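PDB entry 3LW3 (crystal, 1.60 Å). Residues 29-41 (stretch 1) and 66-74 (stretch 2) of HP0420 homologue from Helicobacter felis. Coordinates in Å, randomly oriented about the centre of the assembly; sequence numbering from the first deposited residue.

Stretch 1 29-41: ELISFGSGKATVC
Stretch 2, residues 66-74: FAALCALNK

Stretch 1 is a β-hairpin: strands 29–34 and 37–41 are joined by a type I' turn from Gly34 to Lys37, closed by Gly34 N to Lys37 O (2.8 Å) and Lys37 N to Gly34 O (3.0 Å). Glu29 N to Cys41 O (2.9 Å) and Cys41 N to Glu29 O (2.7 Å) pair the strands. Helix 66–72 packs on this hairpin, its axis 6.1 Å from strand 37–41 at 147° and 7.3 Å from strand 29–34 at 40°.

Apolar packing dominates the 452 Å² interface. Strand alternation turns Ala38 and Val40 toward the helix and Thr39 away. Small residues permit close approach: Ala38 CB lies 3.6 Å from both Cys70 CB and Ala67 O. Lys37, its CA-to-CB bond pointing away, brings CA 4.2 Å from Ala71 CA. Val40 (m) places CG1 3.8 Å from Phe66 CD2 and CG2 4.2 Å from Ala67 CB; the Phe66 ring (chi1 t, chi2 43°) reaches the hairpin. Leu30 (t, p) sets CD1 4.1 Å from Cys70 SG (m). Phe33 (p, chi2 −75°) brings CB 4.4 Å from Cys70 CB, its ring extending beside Asn73, which leaves the helix with positive phi (53°).

No direct hydrogen bond crosses the interface. A water accepts from Gly36 N (2.8 Å) and donates to Ala71 O (3.0 Å), while Gly36 CA makes a CA-H···O contact with Ala71 O (3.6 Å). Positive phi (81°) favours glycine here.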

ATOM      1  N   GLU B  29       7.163   0.525  11.840  1.00 16.93           N
ATOM      2  CA  GLU B  29       8.357   0.057  12.561  1.00 18.70           C
ATOM      3  C   GLU B  29       8.438  -1.479  12.537  1.00 19.21           C
ATOM      4  O   GLU B  29       7.450  -2.165  12.882  1.00 17.55           O
ATOM      5  CB  GLU B  29       8.358   0.554  14.011  1.00 20.13           C
ATOM      6  CG  GLU B  29       9.547   0.042  14.786  1.00 21.97           C
ATOM      7  CD  GLU B  29       9.459   0.365  16.276  1.00 27.55           C
ATOM      8  OE1 GLU B  29       8.346   0.628  16.792  1.00 30.95           O
ATOM      9  OE2 GLU B  29      10.508   0.336  16.955  1.00 31.53           O
ATOM     10  N   LEU B  30       9.601  -2.007  12.167  1.00 19.06           N
ATOM     11  CA  LEU B  30       9.781  -3.443  12.157  1.00 17.78           C
ATOM     12  C   LEU B  30       9.946  -3.894  13.590  1.00 20.50           C
ATOM     13  O   LEU B  30      10.792  -3.354  14.301  1.00 21.16           O
ATOM     14  CB  LEU B  30      11.050  -3.802  11.403  1.00 20.20           C
ATOM     15  CG  LEU B  30      11.398  -5.288  11.318  1.00 20.34           C
ATOM     16  CD1 LEU B  30      10.296  -6.142  10.666  1.00 18.71           C
ATOM     17  CD2 LEU B  30      12.719  -5.389  10.594  1.00 23.70           C
ATOM     18  N   ILE B  31       9.186  -4.907  13.975  1.00 17.85           N
ATOM     19  CA  ILE B  31       9.185  -5.475  15.321  1.00 17.90           C
ATOM     20  C   ILE B  31       9.897  -6.835  15.373  1.00 20.05           C
ATOM     21  O   ILE B  31      10.731  -7.076  16.273  1.00 19.54           O
ATOM     22  CB  ILE B  31       7.788  -5.616  15.874  1.00 19.04           C
ATOM     23  CG1 ILE B  31       7.009  -4.302  15.804  1.00 18.54           C
ATOM     24  CG2 ILE B  31       7.860  -6.206  17.274  1.00 21.40           C
ATOM     25  CD1 ILE B  31       7.663  -3.208  16.590  1.00 22.45           C
ATOM     26  N   SER B  32       9.613  -7.724  14.423  1.00 17.13           N
ATOM     27  CA  SER B  32      10.304  -9.005  14.385  1.00 18.62           C
ATOM     28  C   SER B  32      10.114  -9.621  13.002  1.00 17.69           C
ATOM     29  O   SER B  32       9.219  -9.210  12.232  1.00 16.47           O
ATOM     30  CB  SER B  32       9.677  -9.949  15.397  1.00 18.15           C
ATOM     31  OG  SER B  32       8.285 -10.061  15.182  1.00 20.58           O
ATOM     32  N   PHE B  33      10.942 -10.608  12.698  1.00 17.40           N
ATOM     33  CA  PHE B  33      10.788 -11.364  11.473  1.00 17.06           C
ATOM     34  C   PHE B  33      11.579 -12.645  11.603  1.00 18.22           C
ATOM     35  O   PHE B  33      12.515 -12.730  12.424  1.00 20.34           O
ATOM     36  CB  PHE B  33      11.236 -10.608  10.218  1.00 17.90           C
ATOM     37  CG  PHE B  33      12.711 -10.304  10.176  1.00 20.53           C
ATOM     38  CD1 PHE B  33      13.262  -9.282  10.980  1.00 20.96           C
ATOM     39  CD2 PHE B  33      13.568 -11.043   9.355  1.00 20.17           C
ATOM     40  CE1 PHE B  33      14.631  -8.995  10.930  1.00 21.74           C
ATOM     41  CE2 PHE B  33      14.921 -10.759   9.315  1.00 21.53           C
ATOM     42  CZ  PHE B  33      15.452  -9.750  10.099  1.00 23.27           C
ATOM     43  N   GLY B  34      11.216 -13.620  10.786  1.00 16.79           N
ATOM     44  CA  GLY B  34      11.877 -14.906  10.821  1.00 17.57           C
ATOM     45  C   GLY B  34      10.913 -16.061  10.873  1.00 18.06           C
ATOM     46  O   GLY B  34       9.698 -15.929  11.216  1.00 17.91           O
ATOM     47  N   SER B  35      11.416 -17.231  10.480  1.00 17.25           N
ATOM     48  CA  SER B  35      10.597 -18.424  10.546  1.00 17.35           C
ATOM     49  C   SER B  35       9.251 -18.313   9.751  1.00 15.73           C
ATOM     50  O   SER B  35       8.229 -18.905  10.148  1.00 17.09           O
ATOM     51  CB  SER B  35      10.322 -18.819  12.017  1.00 18.42           C
ATOM     52  OG  SER B  35      11.547 -19.027  12.728  1.00 21.25           O
ATOM     53  N   GLY B  36       9.277 -17.607   8.626  1.00 15.89           N
ATOM     54  CA  GLY B  36       8.103 -17.492   7.765  1.00 16.32           C
ATOM     55  C   GLY B  36       7.080 -16.434   8.246  1.00 17.02           C
ATOM     56  O   GLY B  36       5.952 -16.402   7.728  1.00 16.79           O
ATOM     57  N   LYS B  37       7.453 -15.616   9.235  1.00 15.52           N
ATOM     58  CA  LYS B  37       6.575 -14.561   9.792  1.00 14.37           C
ATOM     59  C   LYS B  37       7.322 -13.234   9.923  1.00 15.62           C
ATOM     60  O   LYS B  37       8.562 -13.176   9.936  1.00 15.95           O
ATOM     61  CB  LYS B  37       6.094 -14.942  11.192  1.00 16.63           C
ATOM     62  CG  LYS B  37       5.360 -16.271  11.257  1.00 15.79           C
ATOM     63  CD  LYS B  37       5.061 -16.666  12.700  1.00 17.15           C
ATOM     64  CE  LYS B  37       4.429 -18.078  12.779  1.00 19.72           C
ATOM     65  NZ  LYS B  37       4.338 -18.553  14.211  1.00 19.68           N
ATOM     66  N   ALA B  38       6.543 -12.174  10.122  1.00 15.50           N
ATOM     67  CA  ALA B  38       7.064 -10.861  10.513  1.00 15.26           C
ATOM     68  C   ALA B  38       5.956 -10.069  11.157  1.00 15.03           C
ATOM     69  O   ALA B  38       4.761 -10.261  10.852  1.00 15.36           O
ATOM     70  CB  ALA B  38       7.592 -10.118   9.317  1.00 15.49           C
ATOM     71  N   THR B  39       6.361  -9.142  12.013  1.00 15.47           N
ATOM     72  CA  THR B  39       5.412  -8.171  12.607  1.00 15.66           C
ATOM     73  C   THR B  39       6.002  -6.790  12.446  1.00 16.58           C
ATOM     74  O   THR B  39       7.180  -6.572  12.730  1.00 16.17           O
ATOM     75  CB  THR B  39       5.173  -8.438  14.101  1.00 17.51           C
ATOM     76  OG1 THR B  39       4.533  -9.693  14.284  1.00 17.32           O
ATOM     77  CG2 THR B  39       4.314  -7.409  14.721  1.00 17.35           C
ATOM     78  N   VAL B  40       5.186  -5.855  11.980  1.00 14.83           N
ATOM     79  CA  VAL B  40       5.529  -4.433  12.004  1.00 14.77           C
ATOM     80  C   VAL B  40       4.443  -3.697  12.759  1.00 16.72           C
ATOM     81  O   VAL B  40       3.278  -4.183  12.861  1.00 16.91           O
ATOM     82  CB  VAL B  40       5.719  -3.855  10.582  1.00 15.71           C
ATOM     83  CG1 VAL B  40       6.648  -4.751   9.742  1.00 16.41           C
ATOM     84  CG2 VAL B  40       4.381  -3.633   9.877  1.00 16.29           C
ATOM     85  N   CYS B  41       4.763  -2.497  13.226  1.00 16.25           N
ATOM     86  CA  CYS B  41       3.810  -1.704  13.976  1.00 17.07           C
ATOM     87  C   CYS B  41       3.670  -0.293  13.385  1.00 18.75           C
ATOM     88  O   CYS B  41       4.657   0.439  13.236  1.00 18.21           O
ATOM     89  CB  CYS B  41       4.222  -1.610  15.440  1.00 19.45           C
ATOM     90  SG  CYS B  41       2.965  -0.721  16.411  1.00 24.39           S
ATOM     91  N   PHE B  66       4.839  -4.142   3.661  1.00 14.00           N
ATOM     92  CA  PHE B  66       6.126  -4.274   4.282  1.00 14.45           C
ATOM     93  C   PHE B  66       6.167  -5.513   5.154  1.00 15.08           C
ATOM     94  O   PHE B  66       7.108  -6.307   5.021  1.00 15.76           O
ATOM     95  CB  PHE B  66       6.439  -3.009   5.060  1.00 16.44           C
ATOM     96  CG  PHE B  66       7.767  -3.015   5.754  1.00 16.13           C
ATOM     97  CD1 PHE B  66       8.927  -3.488   5.132  1.00 17.19           C
ATOM     98  CD2 PHE B  66       7.877  -2.446   7.013  1.00 18.67           C
ATOM     99  CE1 PHE B  66      10.157  -3.457   5.795  1.00 19.76           C
ATOM    100  CE2 PHE B  66       9.081  -2.378   7.675  1.00 17.97           C
ATOM    101  CZ  PHE B  66      10.239  -2.920   7.082  1.00 18.36           C
ATOM    102  N   ALA B  67       5.178  -5.715   6.036  1.00 13.77           N
ATOM    103  CA  ALA B  67       5.124  -6.977   6.851  1.00 14.28           C
ATOM    104  C   ALA B  67       5.237  -8.233   5.942  1.00 14.49           C
ATOM    105  O   ALA B  67       6.029  -9.161   6.213  1.00 14.87           O
ATOM    106  CB  ALA B  67       3.835  -7.110   7.667  1.00 15.16           C
ATOM    107  N   ALA B  68       4.409  -8.245   4.895  1.00 15.13           N
ATOM    108  CA  ALA B  68       4.363  -9.373   3.940  1.00 15.01           C
ATOM    109  C   ALA B  68       5.769  -9.641   3.359  1.00 16.18           C
ATOM    110  O   ALA B  68       6.249 -10.764   3.393  1.00 16.14           O
ATOM    111  CB  ALA B  68       3.364  -9.082   2.842  1.00 15.42           C
ATOM    112  N   LEU B  69       6.439  -8.607   2.851  1.00 14.93           N
ATOM    113  CA  LEU B  69       7.801  -8.755   2.287  1.00 16.63           C
ATOM    114  C   LEU B  69       8.778  -9.275   3.350  1.00 16.49           C
ATOM    115  O   LEU B  69       9.596 -10.133   3.059  1.00 17.78           O
ATOM    116  CB  LEU B  69       8.267  -7.448   1.650  1.00 16.07           C
ATOM    117  CG  LEU B  69       7.555  -7.161   0.323  1.00 18.17           C
ATOM    118  CD1 LEU B  69       7.637  -5.671  -0.195  1.00 19.64           C
ATOM    119  CD2 LEU B  69       8.129  -8.120  -0.728  1.00 18.89           C
ATOM    120  N   CYS B  70       8.687  -8.770   4.581  1.00 15.34           N
ATOM    121  CA  CYS B  70       9.578  -9.217   5.647  1.00 16.43           C
ATOM    122  C   CYS B  70       9.390 -10.690   6.065  1.00 16.57           C
ATOM    123  O   CYS B  70      10.351 -11.356   6.488  1.00 17.39           O
ATOM    124  CB  CYS B  70       9.442  -8.316   6.867  1.00 17.60           C
ATOM    125  SG  CYS B  70      10.030  -6.651   6.628  1.00 17.50           S
ATOM    126  N   ALA B  71       8.187 -11.213   5.936  1.00 14.77           N
ATOM    127  CA  ALA B  71       7.924 -12.604   6.286  1.00 15.72           C
ATOM    128  C   ALA B  71       8.701 -13.572   5.385  1.00 16.98           C
ATOM    129  O   ALA B  71       9.137 -14.630   5.852  1.00 18.69           O
ATOM    130  CB  ALA B  71       6.388 -12.911   6.163  1.00 16.88           C
ATOM    131  N   LEU B  72       8.806 -13.217   4.110  1.00 18.41           N
ATOM    132  CA  LEU B  72       9.561 -14.028   3.141  1.00 19.05           C
ATOM    133  C   LEU B  72      11.059 -13.646   3.151  1.00 20.00           C
ATOM    134  O   LEU B  72      11.938 -14.518   3.060  1.00 20.28           O
ATOM    135  CB  LEU B  72       8.982 -13.860   1.738  1.00 17.36           C
ATOM    136  CG  LEU B  72       9.695 -14.638   0.648  1.00 19.67           C
ATOM    137  CD1 LEU B  72       9.582 -16.088   1.016  1.00 22.70           C
ATOM    138  CD2 LEU B  72       9.009 -14.313  -0.643  1.00 22.57           C
ATOM    139  N   ASN B  73      11.344 -12.349   3.289  1.00 18.77           N
ATOM    140  CA  ASN B  73      12.693 -11.817   3.445  1.00 19.90           C
ATOM    141  C   ASN B  73      13.675 -12.279   2.355  1.00 21.66           C
ATOM    142  O   ASN B  73      14.759 -12.740   2.660  1.00 23.01           O
ATOM    143  CB  ASN B  73      13.262 -12.138   4.842  1.00 18.95           C
ATOM    144  CG  ASN B  73      14.543 -11.370   5.151  1.00 20.65           C
ATOM    145  OD1 ASN B  73      15.392 -11.858   5.903  1.00 24.18           O
ATOM    146  ND2 ASN B  73      14.719 -10.209   4.545  1.00 19.47           N
ATOM    147  N   LYS B  74      13.276 -12.155   1.100  1.00 21.34           N
ATOM    148  CA  LYS B  74      14.134 -12.485  -0.035  1.00 25.23           C
ATOM    149  C   LYS B  74      14.544 -11.246  -0.836  1.00 28.22           C
ATOM    150  O   LYS B  74      13.704 -10.393  -1.190  1.00 27.91           O
ATOM    151  CB  LYS B  74      13.441 -13.465  -0.972  1.00 25.04           C
ATOM    152  CG  LYS B  74      13.035 -14.748  -0.312  1.00 27.20           C
ATOM    153  CD  LYS B  74      13.968 -15.895  -0.732  1.00 31.82           C
ATOM    154  CE  LYS B  74      14.212 -16.906   0.405  1.00 32.56           C
ATOM    155  NZ  LYS B  74      13.255 -18.042   0.384  1.00 35.40           N
TER
HETATM  156  O   HOH W   1      11.258 -16.307   7.122  1.00 23.55           O